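Local coordinates for putative MCP-type signal transduction protein (Campylobacter jejuni subsp. jejuni serotype O:2, PDB 4WY9), which probably senses chemical signals in the periplasm, through a tandem-PAS sensing domain, as a chemoreceptor that steers chemotaxis of the bacterium, at residues A[160-172]-A[180-192]. Residues are numbered along the deposited sequence; the frame is centred on the assembly and turned at random.
Sequences GQDFDAVNVAIPI and VGVIGMTLDFSDI
T186 and N167 face each other as a non-hydrogen-bonded pair in the antiparallel hairpin of strands 163-172 and 180-188, their side chains lying side by side. From CB of T186, 3.7 Å from N167 OD1, two branches part. OG1 donates to N167 OD1 over 2.8 Å, arriving 31° out of the amide plane; CG2, anti to the backbone N, turns the other way, to A165 CB at 3.6 Å and to the edge of the F163 ring near CE2. N167 OD1 also bonds Y80 OH, so two hydroxyls grip this buried oxygen. The F163 ring also meets the D188 carboxylate obliquely, CD2 3.6 Å from D188 CG, the two planes 34° apart. D188 OD1 accepts from S190 N, a capping bond in the turn that leads into the next helix, and shares a water with D164 N, tying both strands to that turn. On the face of V166, at the open end of the hairpin, the F189 ring packs with CZ 3.4 Å from V166 CG1, while its backbone N donates to D164 O. At the far end V180 and G181 both face I172 in a classic beta bulge, and I172 CD1 reaches I183 CG2 at 3.6 Å. G184, opposite A169, lets the strands draw to 3.9 Å between their CA atoms. The hairpin belongs to the antiparallel sheet of the first PDC (Cache) sensor domain: strand 78-83 flanks 180-188, and strands 149-150 and 154-156 flank 163-172. Helix 8-51 covers V168, I170, I183 and M185; helix 132-140 packs on N167, A169, P171 and V182.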
loop_
_atom_site.group_PDB
_atom_site.type_symbol
_atom_site.label_atom_id
_atom_site.label_comp_id
_atom_site.label_asym_id
_atom_site.label_seq_id
_atom_site.Cartn_x
_atom_site.Cartn_y
_atom_site.Cartn_z
ATOM N N GLY A 160 6.352 3.438 -17.499
ATOM C CA GLY A 160 7.090 4.583 -18.004
ATOM C C GLY A 160 7.178 5.749 -17.054
ATOM O O GLY A 160 8.183 6.474 -17.058
ATOM N N GLN A 161 6.172 5.909 -16.188
ATOM C CA GLN A 161 6.166 7.035 -15.261
ATOM C C GLN A 161 6.256 6.539 -13.838
ATOM O O GLN A 161 5.672 5.549 -13.477
ATOM C CB GLN A 161 4.933 7.900 -15.412
ATOM C CG GLN A 161 4.554 8.281 -16.854
ATOM C CD GLN A 161 3.042 8.459 -17.016
ATOM O OE1 GLN A 161 2.228 7.983 -16.184
ATOM N NE2 GLN A 161 2.645 9.139 -18.104
ATOM N N ASP A 162 6.986 7.277 -13.013
ATOM C CA ASP A 162 7.126 6.962 -11.600
ATOM C C ASP A 162 5.824 7.154 -10.856
ATOM O O ASP A 162 5.036 8.048 -11.164
ATOM C CB ASP A 162 8.165 7.868 -10.938
ATOM C CG ASP A 162 9.586 7.595 -11.389
ATOM O OD1 ASP A 162 9.853 6.565 -12.037
ATOM O OD2 ASP A 162 10.454 8.431 -11.033
ATOM N N PHE A 163 5.583 6.302 -9.856
ATOM C CA PHE A 163 4.486 6.508 -8.928
ATOM C C PHE A 163 4.849 5.986 -7.545
ATOM O O PHE A 163 5.787 5.195 -7.388
ATOM C CB PHE A 163 3.176 5.887 -9.432
ATOM C CG PHE A 163 3.177 4.369 -9.515
ATOM C CD1 PHE A 163 3.714 3.734 -10.600
ATOM C CD2 PHE A 163 2.571 3.614 -8.551
ATOM C CE1 PHE A 163 3.701 2.345 -10.697
ATOM C CE2 PHE A 163 2.548 2.231 -8.641
ATOM C CZ PHE A 163 3.103 1.603 -9.703
ATOM N N ASP A 164 4.152 6.464 -6.537
ATOM C CA ASP A 164 4.344 6.046 -5.159
ATOM C C ASP A 164 3.360 4.944 -4.809
ATOM O O ASP A 164 2.162 5.070 -5.093
ATOM C CB ASP A 164 4.223 7.231 -4.239
ATOM C CG ASP A 164 5.158 8.339 -4.646
ATOM O OD1 ASP A 164 6.354 8.115 -4.612
ATOM O OD2 ASP A 164 4.673 9.446 -4.965
ATOM N N ALA A 165 3.856 3.883 -4.223
ATOM C CA ALA A 165 3.103 2.650 -4.133
ATOM C C ALA A 165 3.316 1.907 -2.843
ATOM O O ALA A 165 4.311 2.086 -2.155
ATOM C CB ALA A 165 3.488 1.752 -5.274
ATOM N N VAL A 166 2.380 0.999 -2.541
ATOM C CA VAL A 166 2.617 -0.028 -1.547
ATOM C C VAL A 166 2.203 -1.380 -2.132
ATOM O O VAL A 166 1.250 -1.461 -2.913
ATOM C CB VAL A 166 1.885 0.249 -0.225
ATOM C CG1 VAL A 166 0.347 0.307 -0.416
ATOM C CG2 VAL A 166 2.248 -0.774 0.830
ATOM N N ASN A 167 2.935 -2.419 -1.755
ATOM C CA ASN A 167 2.683 -3.744 -2.263
ATOM C C ASN A 167 2.157 -4.678 -1.198
ATOM O O ASN A 167 2.558 -4.609 -0.041
ATOM C CB ASN A 167 3.941 -4.318 -2.889
ATOM C CG ASN A 167 4.293 -3.629 -4.168
ATOM O OD1 ASN A 167 3.813 -4.024 -5.237
ATOM N ND2 ASN A 167 5.058 -2.566 -4.072
ATOM N N VAL A 168 1.279 -5.580 -1.628
ATOM C CA VAL A 168 0.647 -6.576 -0.796
ATOM C C VAL A 168 0.859 -7.895 -1.512
ATOM O O VAL A 168 0.561 -7.958 -2.705
ATOM C CB VAL A 168 -0.836 -6.295 -0.600
ATOM C CG1 VAL A 168 -1.503 -7.352 0.204
ATOM C CG2 VAL A 168 -1.028 -4.895 0.103
ATOM N N ALA A 169 1.371 -8.910 -0.836
ATOM C CA ALA A 169 1.713 -10.161 -1.515
ATOM C C ALA A 169 1.613 -11.375 -0.626
ATOM O O ALA A 169 1.761 -11.291 0.604
ATOM C CB ALA A 169 3.127 -10.052 -2.104
ATOM N N ILE A 170 1.349 -12.521 -1.250
ATOM C CA ILE A 170 1.164 -13.792 -0.550
ATOM C C ILE A 170 1.869 -14.901 -1.329
ATOM O O ILE A 170 1.795 -14.932 -2.571
ATOM C CB ILE A 170 -0.335 -14.122 -0.394
ATOM C CG1 ILE A 170 -1.071 -12.991 0.326
ATOM C CG2 ILE A 170 -0.569 -15.432 0.316
ATOM C CD1 ILE A 170 -2.559 -13.209 0.433
ATOM N N PRO A 171 2.556 -15.827 -0.635
ATOM C CA PRO A 171 3.172 -16.999 -1.308
ATOM C C PRO A 171 2.152 -17.951 -1.882
ATOM O O PRO A 171 1.030 -18.045 -1.375
ATOM C CB PRO A 171 3.944 -17.682 -0.189
ATOM C CG PRO A 171 3.229 -17.266 1.060
ATOM C CD PRO A 171 2.828 -15.834 0.800
ATOM N N ILE A 172 2.573 -18.643 -2.940
ATOM C CA ILE A 172 1.923 -19.814 -3.543
ATOM C C ILE A 172 2.766 -21.028 -3.216
ATOM O O ILE A 172 3.991 -20.944 -3.256
ATOM C CB ILE A 172 1.768 -19.638 -5.073
ATOM C CG1 ILE A 172 1.066 -18.317 -5.401
ATOM C CG2 ILE A 172 1.005 -20.820 -5.662
ATOM C CD1 ILE A 172 -0.298 -18.194 -4.775
ATOM N N VAL A 180 6.474 -21.713 -4.508
ATOM C CA VAL A 180 6.708 -21.799 -5.937
ATOM C C VAL A 180 6.441 -20.489 -6.623
ATOM O O VAL A 180 6.724 -20.326 -7.802
ATOM C CB VAL A 180 5.851 -22.925 -6.594
ATOM C CG1 VAL A 180 6.281 -24.306 -6.103
ATOM C CG2 VAL A 180 4.376 -22.694 -6.458
ATOM N N GLY A 181 5.935 -19.488 -5.890
ATOM C CA GLY A 181 5.660 -18.222 -6.495
ATOM C C GLY A 181 5.041 -17.241 -5.531
ATOM O O GLY A 181 4.858 -17.549 -4.342
ATOM N N VAL A 182 4.683 -16.072 -6.040
ATOM C CA VAL A 182 4.116 -14.989 -5.244
ATOM C C VAL A 182 3.005 -14.348 -6.045
ATOM O O VAL A 182 3.224 -13.995 -7.213
ATOM C CB VAL A 182 5.163 -13.926 -4.877
ATOM C CG1 VAL A 182 4.490 -12.772 -4.100
ATOM C CG2 VAL A 182 6.311 -14.517 -4.082
ATOM N N ILE A 183 1.831 -14.198 -5.452
ATOM C CA ILE A 183 0.750 -13.429 -6.064
ATOM C C ILE A 183 0.605 -12.137 -5.261
ATOM O O ILE A 183 0.484 -12.170 -4.026
ATOM C CB ILE A 183 -0.572 -14.234 -6.144
ATOM C CG1 ILE A 183 -1.671 -13.463 -6.857
ATOM C CG2 ILE A 183 -1.037 -14.698 -4.751
ATOM C CD1 ILE A 183 -1.517 -13.367 -8.329
ATOM N N GLY A 184 0.669 -11.002 -5.925
ATOM C CA GLY A 184 0.605 -9.744 -5.236
ATOM C C GLY A 184 -0.119 -8.660 -5.983
ATOM O O GLY A 184 -0.506 -8.825 -7.148
ATOM N N MET A 185 -0.280 -7.534 -5.304
ATOM C CA MET A 185 -0.968 -6.384 -5.814
ATOM C C MET A 185 -0.227 -5.098 -5.456
ATOM O O MET A 185 0.411 -5.043 -4.392
ATOM C CB MET A 185 -2.382 -6.281 -5.247
ATOM C CG MET A 185 -3.222 -7.499 -5.453
ATOM S SD MET A 185 -4.567 -7.407 -4.273
ATOM C CE MET A 185 -5.543 -8.782 -4.679
ATOM N N THR A 186 -0.369 -4.093 -6.296
ATOM C CA THR A 186 0.199 -2.782 -6.069
ATOM C C THR A 186 -0.891 -1.755 -5.974
ATOM O O THR A 186 -1.703 -1.652 -6.890
ATOM C CB THR A 186 1.186 -2.361 -7.184
ATOM O OG1 THR A 186 2.162 -3.365 -7.373
ATOM C CG2 THR A 186 1.845 -1.060 -6.853
ATOM N N LEU A 187 -0.884 -0.965 -4.891
ATOM C CA LEU A 187 -1.739 0.196 -4.737
ATOM C C LEU A 187 -0.931 1.445 -5.040
ATOM O O LEU A 187 0.132 1.650 -4.454
ATOM C CB LEU A 187 -2.306 0.264 -3.326
ATOM C CG LEU A 187 -3.088 1.508 -2.907
ATOM C CD1 LEU A 187 -4.332 1.689 -3.715
ATOM C CD2 LEU A 187 -3.415 1.417 -1.414
ATOM N N ASP A 188 -1.415 2.244 -5.982
ATOM C CA ASP A 188 -0.854 3.554 -6.278
ATOM C C ASP A 188 -1.458 4.570 -5.318
ATOM O O ASP A 188 -2.668 4.772 -5.307
ATOM C CB ASP A 188 -1.132 3.921 -7.732
ATOM C CG ASP A 188 -0.555 5.255 -8.165
ATOM O OD1 ASP A 188 -0.220 6.116 -7.325
ATOM O OD2 ASP A 188 -0.470 5.464 -9.392
ATOM N N PHE A 189 -0.632 5.227 -4.501
ATOM C CA PHE A 189 -1.170 6.129 -3.498
ATOM C C PHE A 189 -1.890 7.343 -4.084
ATOM O O PHE A 189 -2.593 8.035 -3.355
ATOM C CB PHE A 189 -0.085 6.573 -2.520
ATOM C CG PHE A 189 0.230 5.525 -1.470
ATOM C CD1 PHE A 189 -0.747 5.135 -0.550
ATOM C CD2 PHE A 189 1.468 4.915 -1.414
ATOM C CE1 PHE A 189 -0.496 4.197 0.409
ATOM C CE2 PHE A 189 1.729 3.957 -0.447
ATOM C CZ PHE A 189 0.757 3.589 0.460
ATOM N N SER A 190 -1.734 7.608 -5.385
ATOM C CA SER A 190 -2.523 8.653 -6.033
ATOM C C SER A 190 -4.004 8.413 -5.822
ATOM O O SER A 190 -4.798 9.361 -5.749
ATOM C CB SER A 190 -2.234 8.739 -7.561
ATOM O OG SER A 190 -0.893 9.199 -7.821
ATOM N N ASP A 191 -4.415 7.156 -5.776
ATOM C CA ASP A 191 -5.825 6.832 -5.612
ATOM C C ASP A 191 -6.343 7.054 -4.201
ATOM O O ASP A 191 -7.540 7.257 -4.002
ATOM C CB ASP A 191 -6.048 5.393 -6.051
ATOM C CG ASP A 191 -5.844 5.225 -7.528
ATOM O OD1 ASP A 191 -6.167 6.146 -8.336
ATOM O OD2 ASP A 191 -5.344 4.168 -7.884
ATOM N N ILE A 192 -5.447 7.040 -3.227
ATOM C CA ILE A 192 -5.798 7.389 -1.865
ATOM C C ILE A 192 -5.770 8.907 -1.725
ATOM O O ILE A 192 -6.635 9.504 -1.061
ATOM C CB ILE A 192 -4.836 6.744 -0.844
ATOM C CG1 ILE A 192 -4.766 5.229 -1.055
ATOM C CG2 ILE A 192 -5.231 7.091 0.596
ATOM C CD1 ILE A 192 -6.096 4.571 -0.909
HETATM O O HOH W 1 1.815 7.985 -7.033
#